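Local structure of putative HAD family hydrolase (Streptomyces avermitilis, 3MMZ) at residues E10-V15 with V121-A126; A138-T143 with A155-G160. The protein probably serves as the HAD phosphatase domain of a longer protein thought to activate N-acylneuraminate with CTP, and binds calcium. One frame throughout, in Å; residues are numbered along the deposited sequence.

How the contacts relate
Following the chain from its N terminus, contact 1 brings the segment leading into strand 14-17 against strand 123-126, closing a long excursion that contains most of the HAD core. Contact 2 opens only afterwards: residues 138-143, with strand 140-141, meet the end of helix 150-159 across a short connection. The two therefore follow one another in series, neither nested nor crossed. They join directly where strands 123-126 and 140-141 run side by side in the parallel sheet: Arg139 N lies 2.8 Å from Pro124 O, a probable hydrogen bond. The guanidinium of Arg139 also meets the Trp123 ring in a cation-pi contact. Together they tie the N-terminal lead-in, the sheet edge and the last helix.

Contact 1: E10-V15 with V121-A126; sequences EDIDAV and VGWPVA
The backbones of Ile12 and Trp123 keep 8.0 Å between their CA atoms, with no hydrogen bond between the segments, so the indole of Trp123 spans the gap. Its CG stands anti to the carbonyl carbon (chi1 -71°), which carries the ring toward Asp11 and Ile12. The Asp11 carboxylate lies tilted only 24° from the indole plane, with OD2 3.6 Å from CZ2 of Trp123, while Asp11 CB packs near NE1. The same OD2 accepts a hydrogen bond from Thr8 N. At the pyrrole end, Ile12 CG2 comes within 3.7 Å of Trp123 CD1, the two side chains crossing at about a right angle. A water in the plane of the ring accepts from Trp123 NE1 at 2.9 Å and donates to Asp11 O at 2.6 Å, bridging indole and backbone. A leucine in place of Trp123 would probably leave this water without its NE1 donor and open a gap beside Asp11. Strand 105-109 separates strands 14-17 and 123-126, and the contact joins the lead-in to one with the first residue of the other, at the N-terminal ends of the parallel, Rossmann-like sheet of the HAD fold.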
loop_
_atom_site.group_PDB
_atom_site.type_symbol
_atom_site.label_atom_id
_atom_site.label_comp_id
_atom_site.label_asym_id
_atom_site.label_seq_id
_atom_site.Cartn_x
_atom_site.Cartn_y
_atom_site.Cartn_z
ATOM N N GLU D 10 16.103 26.441 -17.647
ATOM C CA GLU D 10 17.030 26.847 -18.723
ATOM C C GLU D 10 17.018 25.900 -19.918
ATOM O O GLU D 10 17.409 26.277 -21.026
ATOM C CB GLU D 10 18.464 26.981 -18.199
ATOM C CG GLU D 10 18.733 28.252 -17.407
ATOM C CD GLU D 10 17.987 28.290 -16.083
ATOM O OE1 GLU D 10 17.992 27.262 -15.357
ATOM O OE2 GLU D 10 17.399 29.350 -15.767
ATOM N N ASP D 11 16.575 24.670 -19.675
ATOM C CA ASP D 11 16.608 23.601 -20.672
ATOM C C ASP D 11 15.470 23.671 -21.678
ATOM O O ASP D 11 15.593 23.171 -22.799
ATOM C CB ASP D 11 16.549 22.238 -19.974
ATOM C CG ASP D 11 17.804 21.927 -19.183
ATOM O OD1 ASP D 11 18.914 22.225 -19.662
ATOM O OD2 ASP D 11 17.683 21.369 -18.075
ATOM N N ILE D 12 14.354 24.270 -21.272
ATOM C CA ILE D 12 13.129 24.165 -22.055
ATOM C C ILE D 12 12.441 25.498 -22.317
ATOM O O ILE D 12 12.522 26.418 -21.505
ATOM C CB ILE D 12 12.106 23.195 -21.388
ATOM C CG1 ILE D 12 11.728 23.681 -19.984
ATOM C CG2 ILE D 12 12.657 21.746 -21.345
ATOM C CD1 ILE D 12 10.463 23.028 -19.420
ATOM N N ASP D 13 11.739 25.569 -23.445
ATOM C CA ASP D 13 10.911 26.730 -23.783
ATOM C C ASP D 13 9.423 26.400 -23.850
ATOM O O ASP D 13 8.583 27.305 -23.852
ATOM C CB ASP D 13 11.366 27.346 -25.108
ATOM C CG ASP D 13 12.816 27.762 -25.085
ATOM O OD1 ASP D 13 13.277 28.308 -24.060
ATOM O OD2 ASP D 13 13.506 27.532 -26.094
ATOM N N ALA D 14 9.098 25.106 -23.892
ATOM C CA ALA D 14 7.716 24.658 -24.054
ATOM C C ALA D 14 7.411 23.417 -23.219
ATOM O O ALA D 14 8.289 22.581 -23.015
ATOM C CB ALA D 14 7.437 24.359 -25.510
ATOM N N VAL D 15 6.164 23.297 -22.768
ATOM C CA VAL D 15 5.686 22.091 -22.073
ATOM C C VAL D 15 4.417 21.593 -22.766
ATOM O O VAL D 15 3.379 22.277 -22.764
ATOM C CB VAL D 15 5.407 22.340 -20.561
ATOM C CG1 VAL D 15 4.752 21.124 -19.908
ATOM C CG2 VAL D 15 6.695 22.686 -19.819
ATOM N N VAL D 121 11.149 15.079 -29.427
ATOM C CA VAL D 121 11.469 16.175 -28.504
ATOM C C VAL D 121 12.722 15.935 -27.671
ATOM O O VAL D 121 13.177 14.801 -27.527
ATOM C CB VAL D 121 10.284 16.523 -27.581
ATOM C CG1 VAL D 121 9.050 16.866 -28.404
ATOM C CG2 VAL D 121 9.986 15.363 -26.596
ATOM N N GLY D 122 13.273 17.018 -27.131
ATOM C CA GLY D 122 14.485 16.955 -26.322
ATOM C C GLY D 122 14.256 16.320 -24.961
ATOM O O GLY D 122 15.102 15.579 -24.470
ATOM N N TRP D 123 13.096 16.594 -24.371
ATOM C CA TRP D 123 12.829 16.193 -22.995
ATOM C C TRP D 123 11.536 15.380 -22.857
ATOM O O TRP D 123 10.537 15.893 -22.339
ATOM C CB TRP D 123 12.816 17.435 -22.085
ATOM C CG TRP D 123 14.189 18.027 -21.876
ATOM C CD1 TRP D 123 14.805 18.982 -22.643
ATOM C CD2 TRP D 123 15.107 17.698 -20.830
ATOM N NE1 TRP D 123 16.053 19.261 -22.138
ATOM C CE2 TRP D 123 16.260 18.489 -21.019
ATOM C CE3 TRP D 123 15.065 16.803 -19.742
ATOM C CZ2 TRP D 123 17.365 18.422 -20.162
ATOM C CZ3 TRP D 123 16.168 16.735 -18.892
ATOM C CH2 TRP D 123 17.301 17.538 -19.112
ATOM N N PRO D 124 11.543 14.112 -23.323
ATOM C CA PRO D 124 10.355 13.285 -23.123
ATOM C C PRO D 124 10.292 12.841 -21.668
ATOM O O PRO D 124 11.318 12.451 -21.111
ATOM C CB PRO D 124 10.604 12.075 -24.028
ATOM C CG PRO D 124 12.090 12.018 -24.214
ATOM C CD PRO D 124 12.560 13.431 -24.162
ATOM N N VAL D 125 9.103 12.922 -21.075
ATOM C CA VAL D 125 8.901 12.576 -19.659
ATOM C C VAL D 125 7.732 11.597 -19.545
ATOM O O VAL D 125 6.651 11.805 -20.130
ATOM C CB VAL D 125 8.651 13.834 -18.768
ATOM C CG1 VAL D 125 8.465 13.428 -17.300
ATOM C CG2 VAL D 125 9.805 14.859 -18.902
ATOM N N ALA D 126 7.956 10.507 -18.819
ATOM C CA ALA D 126 6.918 9.511 -18.611
ATOM C C ALA D 126 6.392 9.673 -17.201
ATOM O O ALA D 126 7.178 9.878 -16.267
ATOM C CB ALA D 126 7.494 8.091 -18.794
HETATM O O HOH W 1 17.394 21.417 -23.442
#

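Contact 2: A138-T143 with A155-G160; sequences ARAVTT and ASWILG. With CA (calcium ion), chain F.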
loop_
_atom_site.group_PDB
_atom_site.type_symbol
_atom_site.label_atom_id
_atom_site.label_comp_id
_atom_site.label_asym_id
_atom_site.label_seq_id
_atom_site.Cartn_x
_atom_site.Cartn_y
_atom_site.Cartn_z
ATOM N N ALA D 138 11.582 7.405 -21.918
ATOM C CA ALA D 138 11.654 8.748 -21.364
ATOM C C ALA D 138 13.068 9.157 -20.949
ATOM O O ALA D 138 13.927 8.315 -20.646
ATOM C CB ALA D 138 10.709 8.864 -20.178
ATOM N N ARG D 139 13.290 10.461 -20.930
ATOM C CA ARG D 139 14.530 11.025 -20.413
ATOM C C ARG D 139 14.430 11.232 -18.896
ATOM O O ARG D 139 15.439 11.225 -18.185
ATOM C CB ARG D 139 14.830 12.335 -21.142
ATOM C CG ARG D 139 16.161 12.971 -20.804
ATOM C CD ARG D 139 16.457 14.126 -21.748
ATOM N NE ARG D 139 17.697 14.814 -21.395
ATOM C CZ ARG D 139 18.253 15.787 -22.126
ATOM N NH1 ARG D 139 17.688 16.196 -23.257
ATOM N NH2 ARG D 139 19.377 16.355 -21.723
ATOM N N ALA D 140 13.204 11.401 -18.412
ATOM C CA ALA D 140 12.917 11.536 -16.990
ATOM C C ALA D 140 11.586 10.829 -16.697
ATOM O O ALA D 140 10.732 10.723 -17.585
ATOM C CB ALA D 140 12.851 13.003 -16.608
ATOM N N VAL D 141 11.419 10.328 -15.466
ATOM C CA VAL D 141 10.211 9.585 -15.095
ATOM C C VAL D 141 9.733 10.152 -13.768
ATOM O O VAL D 141 10.530 10.296 -12.837
ATOM C CB VAL D 141 10.489 8.056 -14.943
ATOM C CG1 VAL D 141 9.222 7.280 -14.582
ATOM C CG2 VAL D 141 11.121 7.469 -16.226
ATOM N N THR D 142 8.452 10.496 -13.674
ATOM C CA THR D 142 7.939 11.038 -12.415
ATOM C C THR D 142 7.799 9.908 -11.398
ATOM O O THR D 142 7.768 8.729 -11.773
ATOM C CB THR D 142 6.578 11.755 -12.580
ATOM O OG1 THR D 142 5.563 10.790 -12.885
ATOM C CG2 THR D 142 6.643 12.822 -13.671
ATOM N N THR D 143 7.735 10.266 -10.115
ATOM C CA THR D 143 7.446 9.283 -9.072
ATOM C C THR D 143 5.937 9.148 -8.869
ATOM O O THR D 143 5.441 8.092 -8.477
ATOM C CB THR D 143 8.104 9.681 -7.728
ATOM O OG1 THR D 143 7.592 10.949 -7.307
ATOM C CG2 THR D 143 9.588 9.791 -7.873
ATOM N N ALA D 155 6.456 20.336 -12.501
ATOM C CA ALA D 155 6.527 21.771 -12.255
ATOM C C ALA D 155 7.572 22.081 -11.178
ATOM O O ALA D 155 8.275 23.087 -11.272
ATOM C CB ALA D 155 5.143 22.333 -11.872
ATOM N N SER D 156 7.692 21.201 -10.178
ATOM C CA SER D 156 8.658 21.408 -9.084
ATOM C C SER D 156 10.093 21.158 -9.522
ATOM O O SER D 156 11.011 21.779 -8.986
ATOM C CB SER D 156 8.318 20.588 -7.823
ATOM O OG SER D 156 8.665 19.219 -7.970
ATOM N N TRP D 157 10.294 20.273 -10.502
ATOM C CA TRP D 157 11.622 20.115 -11.111
ATOM C C TRP D 157 12.064 21.424 -11.766
ATOM O O TRP D 157 13.200 21.868 -11.600
ATOM C CB TRP D 157 11.616 19.024 -12.189
ATOM C CG TRP D 157 11.320 17.645 -11.718
ATOM C CD1 TRP D 157 11.332 17.179 -10.428
ATOM C CD2 TRP D 157 11.012 16.524 -12.547
ATOM N NE1 TRP D 157 11.022 15.837 -10.409
ATOM C CE2 TRP D 157 10.814 15.413 -11.695
ATOM C CE3 TRP D 157 10.855 16.358 -13.934
ATOM C CZ2 TRP D 157 10.488 14.137 -12.185
ATOM C CZ3 TRP D 157 10.518 15.094 -14.418
ATOM C CH2 TRP D 157 10.350 14.001 -13.544
ATOM N N ILE D 158 11.157 22.026 -12.525
ATOM C CA ILE D 158 11.456 23.221 -13.303
ATOM C C ILE D 158 11.548 24.464 -12.411
ATOM O O ILE D 158 12.451 25.290 -12.579
ATOM C CB ILE D 158 10.393 23.440 -14.438
ATOM C CG1 ILE D 158 10.235 22.187 -15.321
ATOM C CG2 ILE D 158 10.708 24.692 -15.276
ATOM C CD1 ILE D 158 11.522 21.712 -15.964
ATOM N N LEU D 159 10.627 24.594 -11.461
ATOM C CA LEU D 159 10.478 25.851 -10.704
ATOM C C LEU D 159 10.937 25.788 -9.244
ATOM O O LEU D 159 11.021 26.816 -8.564
ATOM C CB LEU D 159 9.026 26.336 -10.768
ATOM C CG LEU D 159 8.470 26.569 -12.174
ATOM C CD1 LEU D 159 6.954 26.786 -12.109
ATOM C CD2 LEU D 159 9.173 27.732 -12.882
ATOM N N GLY D 160 11.238 24.588 -8.772
ATOM C CA GLY D 160 11.606 24.394 -7.373
ATOM C C GLY D 160 10.406 24.081 -6.496
ATOM O O GLY D 160 9.253 24.149 -6.945
HETATM CA CA CA F . 15.283 6.506 -20.230
HETATM O O HOH W 2 17.169 8.005 -20.970
HETATM O O HOH W 3 16.075 6.147 -22.618
HETATM O O HOH W 4 13.870 5.975 -18.447
#
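The indole of Trp157 presents its six-membered ring to residues 140-142, with the backbone carbonyl of Val141 at its edge. Val141 O lies near the ring plane, 3.8 Å from Trp157 CH2, and is also close to CZ2; this is an approach to ring carbons, without a hydrogen bond. Two methyl groups come in obliquely: Ala140 CB reaches 3.8 Å from Trp157 CZ3, and Thr142 CG2 sits 3.9 Å from Trp157 CH2. The aromatic end is thus fitted against three successive residues, the two of strand 140-141 and Thr142 just after it. Trp157 projects from the helix toward this segment with CG anti to the carbonyl carbon (chi1 -64°), and the long indole makes up for a backbone separation of 9.9 Å between the CA atoms of Thr142 and Trp157. In Thr142 the methyl branch is turned to the tryptophan, whereas OG1 lies between the backbone N and the carbonyl carbon (chi1 69°) and is hydrogen-bonded to Val144 O. One threonine therefore supplies an apolar branch to the helix and a polar branch to the backbone two residues on.

Ala138, at the start of this segment, has a different task: its carbonyl O binds a calcium ion at 2.3 Å, alongside three waters. Gly136 O and the corresponding carbonyls of a second subunit share that ion, placing it at a subunit interface. Behind the contact, strand 140-141 pairs with strand 123-126. Leu6 and Pro7 touch the indole from the N-terminal loop, and helix 150-159 packs on Val125 of strand 123-126 and, through Trp157, on strand 140-141, while Ile158 and Leu159 turn to helix 42-53.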